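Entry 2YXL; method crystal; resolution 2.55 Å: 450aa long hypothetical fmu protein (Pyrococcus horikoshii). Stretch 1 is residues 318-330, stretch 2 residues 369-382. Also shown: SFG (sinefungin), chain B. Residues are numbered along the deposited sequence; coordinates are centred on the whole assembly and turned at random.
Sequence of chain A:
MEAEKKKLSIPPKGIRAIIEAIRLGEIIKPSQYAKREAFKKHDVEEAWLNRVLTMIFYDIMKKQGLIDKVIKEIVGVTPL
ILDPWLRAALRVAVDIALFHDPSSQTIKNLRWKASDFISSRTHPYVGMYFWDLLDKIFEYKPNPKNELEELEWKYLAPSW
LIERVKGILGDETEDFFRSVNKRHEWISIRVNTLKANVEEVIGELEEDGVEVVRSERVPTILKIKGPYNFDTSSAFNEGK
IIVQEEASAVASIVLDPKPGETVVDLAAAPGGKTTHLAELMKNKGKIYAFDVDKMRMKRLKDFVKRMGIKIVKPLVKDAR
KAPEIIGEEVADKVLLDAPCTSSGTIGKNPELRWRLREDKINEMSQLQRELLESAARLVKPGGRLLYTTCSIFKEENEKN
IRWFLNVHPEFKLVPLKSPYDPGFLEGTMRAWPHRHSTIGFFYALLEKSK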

# COMPACT_ATOMS: atom_id res chain seq x y z
N ASP A 318 -21.54 -2.54 8.12
CA ASP A 318 -20.66 -2.11 9.19
C ASP A 318 -20.28 -3.32 10.05
O ASP A 318 -21.15 -4.10 10.44
CB ASP A 318 -21.34 -1.04 10.04
CG ASP A 318 -20.37 -0.31 10.96
OD1 ASP A 318 -19.46 -0.95 11.53
OD2 ASP A 318 -20.53 0.92 11.13
N ALA A 319 -18.99 -3.46 10.34
CA ALA A 319 -18.49 -4.63 11.07
C ALA A 319 -18.62 -4.49 12.59
O ALA A 319 -18.33 -5.44 13.32
CB ALA A 319 -17.06 -4.93 10.67
N ARG A 320 -19.04 -3.31 13.06
CA ARG A 320 -19.41 -3.14 14.46
C ARG A 320 -20.75 -3.84 14.74
O ARG A 320 -21.00 -4.30 15.85
CB ARG A 320 -19.46 -1.67 14.86
CG ARG A 320 -18.09 -1.03 15.07
CD ARG A 320 -17.74 -0.07 13.96
NE ARG A 320 -18.29 1.26 14.21
CZ ARG A 320 -18.44 2.21 13.29
NH1 ARG A 320 -18.10 2.00 12.03
NH2 ARG A 320 -18.96 3.38 13.64
N LYS A 321 -21.59 -3.91 13.71
CA LYS A 321 -22.74 -4.81 13.68
C LYS A 321 -22.20 -6.22 13.40
O LYS A 321 -21.12 -6.36 12.84
CB LYS A 321 -23.74 -4.39 12.60
CG LYS A 321 -24.18 -2.93 12.68
CD LYS A 321 -25.04 -2.55 11.48
CE LYS A 321 -25.08 -1.04 11.28
NZ LYS A 321 -25.76 -0.32 12.39
N ALA A 322 -22.98 -7.24 13.78
CA ALA A 322 -22.48 -8.62 13.86
C ALA A 322 -21.48 -8.69 15.01
O ALA A 322 -20.32 -8.29 14.84
CB ALA A 322 -21.87 -9.09 12.55
N PRO A 323 -21.90 -9.21 16.18
CA PRO A 323 -23.15 -9.90 16.56
C PRO A 323 -24.46 -9.26 16.11
O PRO A 323 -24.48 -8.11 15.69
CB PRO A 323 -23.08 -9.92 18.09
CG PRO A 323 -21.64 -9.93 18.39
CD PRO A 323 -21.01 -9.05 17.35
N GLU A 324 -25.55 -10.03 16.23
CA GLU A 324 -26.89 -9.69 15.70
C GLU A 324 -26.94 -9.29 14.21
O GLU A 324 -27.74 -8.44 13.81
CB GLU A 324 -27.70 -8.74 16.62
CG GLU A 324 -26.92 -7.70 17.45
CD GLU A 324 -26.59 -6.43 16.69
OE1 GLU A 324 -27.14 -6.21 15.58
OE2 GLU A 324 -25.77 -5.64 17.19
N ILE A 325 -26.08 -9.93 13.42
CA ILE A 325 -26.20 -9.95 11.96
C ILE A 325 -25.97 -11.40 11.52
O ILE A 325 -26.72 -11.93 10.69
CB ILE A 325 -25.18 -9.01 11.25
CG1 ILE A 325 -25.51 -7.52 11.50
CG2 ILE A 325 -25.09 -9.31 9.74
CD1 ILE A 325 -26.80 -7.00 10.85
N ILE A 326 -24.94 -12.02 12.08
CA ILE A 326 -24.60 -13.41 11.79
C ILE A 326 -24.69 -14.29 13.04
O ILE A 326 -24.72 -15.52 12.95
CB ILE A 326 -23.20 -13.54 11.14
CG1 ILE A 326 -22.12 -12.87 12.01
CG2 ILE A 326 -23.21 -12.96 9.73
CD1 ILE A 326 -20.70 -13.33 11.71
N GLY A 327 -24.73 -13.65 14.21
CA GLY A 327 -24.85 -14.35 15.48
C GLY A 327 -23.83 -13.90 16.51
O GLY A 327 -22.91 -13.15 16.20
N GLU A 328 -24.01 -14.36 17.75
CA GLU A 328 -23.10 -14.03 18.85
C GLU A 328 -21.82 -14.87 18.73
O GLU A 328 -20.97 -14.57 17.89
CB GLU A 328 -23.79 -14.24 20.20
CG GLU A 328 -23.20 -13.42 21.35
CD GLU A 328 -23.72 -11.99 21.40
OE1 GLU A 328 -22.96 -11.10 21.83
OE2 GLU A 328 -24.89 -11.76 21.03
N GLU A 329 -21.69 -15.91 19.55
CA GLU A 329 -20.51 -16.77 19.53
C GLU A 329 -20.63 -17.83 18.43
O GLU A 329 -20.89 -19.00 18.71
CB GLU A 329 -20.29 -17.43 20.90
CG GLU A 329 -19.97 -16.45 22.03
CD GLU A 329 -19.79 -17.13 23.38
OE1 GLU A 329 -18.90 -16.71 24.14
OE2 GLU A 329 -20.55 -18.07 23.68
N VAL A 330 -20.42 -17.40 17.19
CA VAL A 330 -20.67 -18.25 16.02
C VAL A 330 -19.40 -18.56 15.20
O VAL A 330 -19.43 -19.41 14.31
CB VAL A 330 -21.80 -17.65 15.12
CG1 VAL A 330 -21.25 -16.55 14.20
CG2 VAL A 330 -22.50 -18.75 14.32
N ARG A 369 -10.56 -0.46 18.15
CA ARG A 369 -11.06 -0.93 19.44
C ARG A 369 -12.52 -1.39 19.39
O ARG A 369 -12.87 -2.41 20.00
CB ARG A 369 -10.88 0.13 20.53
CG ARG A 369 -9.44 0.37 20.94
CD ARG A 369 -9.36 1.28 22.16
NE ARG A 369 -8.07 1.95 22.28
CZ ARG A 369 -7.75 2.80 23.25
NH1 ARG A 369 -6.55 3.36 23.27
NH2 ARG A 369 -8.63 3.11 24.20
N GLU A 370 -13.36 -0.66 18.67
CA GLU A 370 -14.78 -1.02 18.56
C GLU A 370 -15.04 -2.17 17.57
O GLU A 370 -16.04 -2.88 17.69
CB GLU A 370 -15.68 0.20 18.29
CG GLU A 370 -15.43 0.93 16.97
CD GLU A 370 -16.05 2.32 16.94
OE1 GLU A 370 -16.16 2.96 18.01
OE2 GLU A 370 -16.42 2.78 15.84
N LEU A 371 -14.13 -2.35 16.62
CA LEU A 371 -14.14 -3.55 15.78
C LEU A 371 -13.62 -4.74 16.60
O LEU A 371 -14.12 -5.86 16.47
CB LEU A 371 -13.30 -3.35 14.52
CG LEU A 371 -13.80 -2.35 13.47
CD1 LEU A 371 -12.72 -2.13 12.41
CD2 LEU A 371 -15.10 -2.80 12.82
N LEU A 372 -12.63 -4.47 17.45
CA LEU A 372 -12.03 -5.46 18.33
C LEU A 372 -13.04 -6.00 19.34
O LEU A 372 -13.06 -7.21 19.62
CB LEU A 372 -10.82 -4.85 19.05
CG LEU A 372 -9.60 -5.68 19.44
CD1 LEU A 372 -9.22 -6.72 18.38
CD2 LEU A 372 -8.42 -4.74 19.72
N GLU A 373 -13.87 -5.11 19.88
CA GLU A 373 -14.96 -5.49 20.79
C GLU A 373 -16.03 -6.28 20.04
O GLU A 373 -16.63 -7.21 20.58
CB GLU A 373 -15.58 -4.26 21.46
CG GLU A 373 -16.50 -4.59 22.64
CD GLU A 373 -17.36 -3.41 23.08
OE1 GLU A 373 -16.97 -2.25 22.85
OE2 GLU A 373 -18.44 -3.66 23.66
N SER A 374 -16.27 -5.90 18.78
CA SER A 374 -17.19 -6.62 17.91
C SER A 374 -16.63 -8.00 17.55
O SER A 374 -17.39 -8.97 17.44
CB SER A 374 -17.47 -5.81 16.64
OG SER A 374 -18.55 -6.42 15.86
N ALA A 375 -15.31 -8.09 17.39
CA ALA A 375 -14.63 -9.35 17.11
C ALA A 375 -14.72 -10.31 18.29
O ALA A 375 -15.05 -11.48 18.13
CB ALA A 375 -13.17 -9.11 16.71
N ALA A 376 -14.42 -9.79 19.49
CA ALA A 376 -14.42 -10.58 20.72
C ALA A 376 -15.70 -11.38 20.90
O ALA A 376 -15.65 -12.57 21.22
CB ALA A 376 -14.21 -9.67 21.93
N ARG A 377 -16.83 -10.72 20.66
CA ARG A 377 -18.14 -11.31 20.90
C ARG A 377 -18.55 -12.33 19.82
O ARG A 377 -19.52 -13.06 19.99
CB ARG A 377 -19.19 -10.20 21.05
CG ARG A 377 -19.07 -9.43 22.37
CD ARG A 377 -19.62 -8.00 22.28
NE ARG A 377 -21.08 -7.96 22.16
CZ ARG A 377 -21.74 -7.31 21.20
NH1 ARG A 377 -21.09 -6.63 20.27
NH2 ARG A 377 -23.07 -7.34 21.18
N LEU A 378 -17.79 -12.37 18.72
CA LEU A 378 -18.03 -13.34 17.64
C LEU A 378 -17.32 -14.68 17.88
O LEU A 378 -17.73 -15.71 17.33
CB LEU A 378 -17.61 -12.76 16.29
CG LEU A 378 -18.44 -11.64 15.65
CD1 LEU A 378 -17.68 -11.06 14.47
CD2 LEU A 378 -19.81 -12.13 15.20
N VAL A 379 -16.27 -14.65 18.69
CA VAL A 379 -15.42 -15.82 18.93
C VAL A 379 -16.08 -16.85 19.85
O VAL A 379 -16.62 -16.49 20.90
CB VAL A 379 -14.05 -15.41 19.53
CG1 VAL A 379 -13.08 -16.58 19.54
CG2 VAL A 379 -13.45 -14.25 18.76
N LYS A 380 -16.04 -18.11 19.43
CA LYS A 380 -16.47 -19.24 20.26
C LYS A 380 -15.51 -19.42 21.45
O LYS A 380 -14.35 -19.02 21.36
CB LYS A 380 -16.51 -20.53 19.43
CG LYS A 380 -17.57 -20.56 18.34
CD LYS A 380 -17.51 -21.86 17.57
CE LYS A 380 -18.49 -21.87 16.41
NZ LYS A 380 -18.52 -23.19 15.72
N PRO A 381 -15.99 -20.02 22.56
CA PRO A 381 -15.13 -20.30 23.72
C PRO A 381 -13.77 -20.92 23.35
O PRO A 381 -12.74 -20.49 23.87
CB PRO A 381 -15.97 -21.27 24.54
CG PRO A 381 -17.37 -20.87 24.25
CD PRO A 381 -17.39 -20.43 22.82
N GLY A 382 -13.77 -21.91 22.46
CA GLY A 382 -12.52 -22.53 22.01
C GLY A 382 -11.80 -21.77 20.90
O GLY A 382 -10.67 -22.10 20.55
N SFG B . -7.98 -7.48 4.88
CA SFG B . -7.97 -6.80 3.57
C SFG B . -7.10 -7.59 2.58
O SFG B . -7.33 -7.44 1.36
OXT SFG B . -6.22 -8.35 3.05
CB SFG B . -7.49 -5.35 3.72
CG SFG B . -8.47 -4.52 4.57
CD SFG B . -8.07 -3.04 4.67
NE SFG B . -6.78 -2.94 5.37
C5' SFG B . -9.09 -2.21 5.48
C4' SFG B . -10.56 -2.35 5.00
O4' SFG B . -11.38 -2.11 6.16
C3' SFG B . -10.99 -1.30 3.96
O3' SFG B . -11.44 -1.98 2.78
C2' SFG B . -12.16 -0.56 4.63
O2' SFG B . -13.21 -0.29 3.70
C1' SFG B . -12.63 -1.59 5.66
N9 SFG B . -13.40 -1.03 6.80
C8 SFG B . -13.11 0.07 7.50
N7 SFG B . -14.02 0.25 8.46
C5 SFG B . -14.90 -0.74 8.37
C6 SFG B . -16.06 -1.08 9.07
N6 SFG B . -16.47 -0.32 10.09
N1 SFG B . -16.75 -2.17 8.71
C2 SFG B . -16.34 -2.93 7.70
N3 SFG B . -15.25 -2.64 7.01
C4 SFG B . -14.51 -1.55 7.31

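Stretch 1 has no regular secondary structure, and it lies along a helix of stretch 2 and the chain that follows it; together the two bury 801 Å². Contact begins at E370. Its CA-to-CB bond points sideways, but with chi1 p and chi2 t the carboxylate reaches R320, where OE2 lies 2.9 Å from NE. This is a salt bridge, yet OE2 sits over a face of the guanidinium, so the attraction rests on charge rather than on an in-plane approach. R320 is also held within its own stretch, its N donating to D318 OD1 at 2.8 Å.

At the next residue, L371 CD2 packs 3.6 Å from A319 CB. The same methyl lies 3.9 Å from sinefungin N6, so this leucine borders the adenine site, where A319 N donates to SFG N1 at 3.1 Å. A319 thus meets the leucine through its methyl, and the ligand through its own backbone N.

S374 points toward stretch 1 and is buried. Its OG lies 2.7 Å from A319 O and 2.8 Å from A322 O, with R320 O at 3.2 Å. A single hydroxyl proton cannot be assigned among these carbonyls, but their convergence shows why a short polar side chain fits: the loop curls around OG. P323, which follows a cis peptide bond, points back toward the helix, its CD 3.6 Å from S374 O.

R377 extends this surface. Its CB lies 3.6 Å from P323 CG, and P323 CD sits over one face of its guanidinium. E328 OE1 approaches R377 NE at 3.7 Å, a long salt bridge in which no N-H points at the oxygen.

L378 has 100 Å² covered, the most of any residue here. Its CA-to-CB bond points away overall, but chi1 m and chi2 t bring CD2 back to stretch 1, 3.8 Å from I326 CD1, 3.9 Å from P323 CD and 3.4 Å from G327 O. The phi/psi of G327, 131/170, would jam a CB against the preceding carbonyl, which calls for glycine. The L378 backbone contributes too: its CA makes a C-H...O contact with E328 O at 3.2 Å (160° at H), and its O accepts a weak hydrogen bond from V330 N at 3.2 Å and 125°.

The V379 side chain points away, and its contact is through the backbone, with V379 O 3.5 Å from E329 CG. K380, extended through chi2 to chi4, lays its aliphatic chain along the loop, with CG 3.7 Å from E329 O and CE 3.4 Å from V330 O.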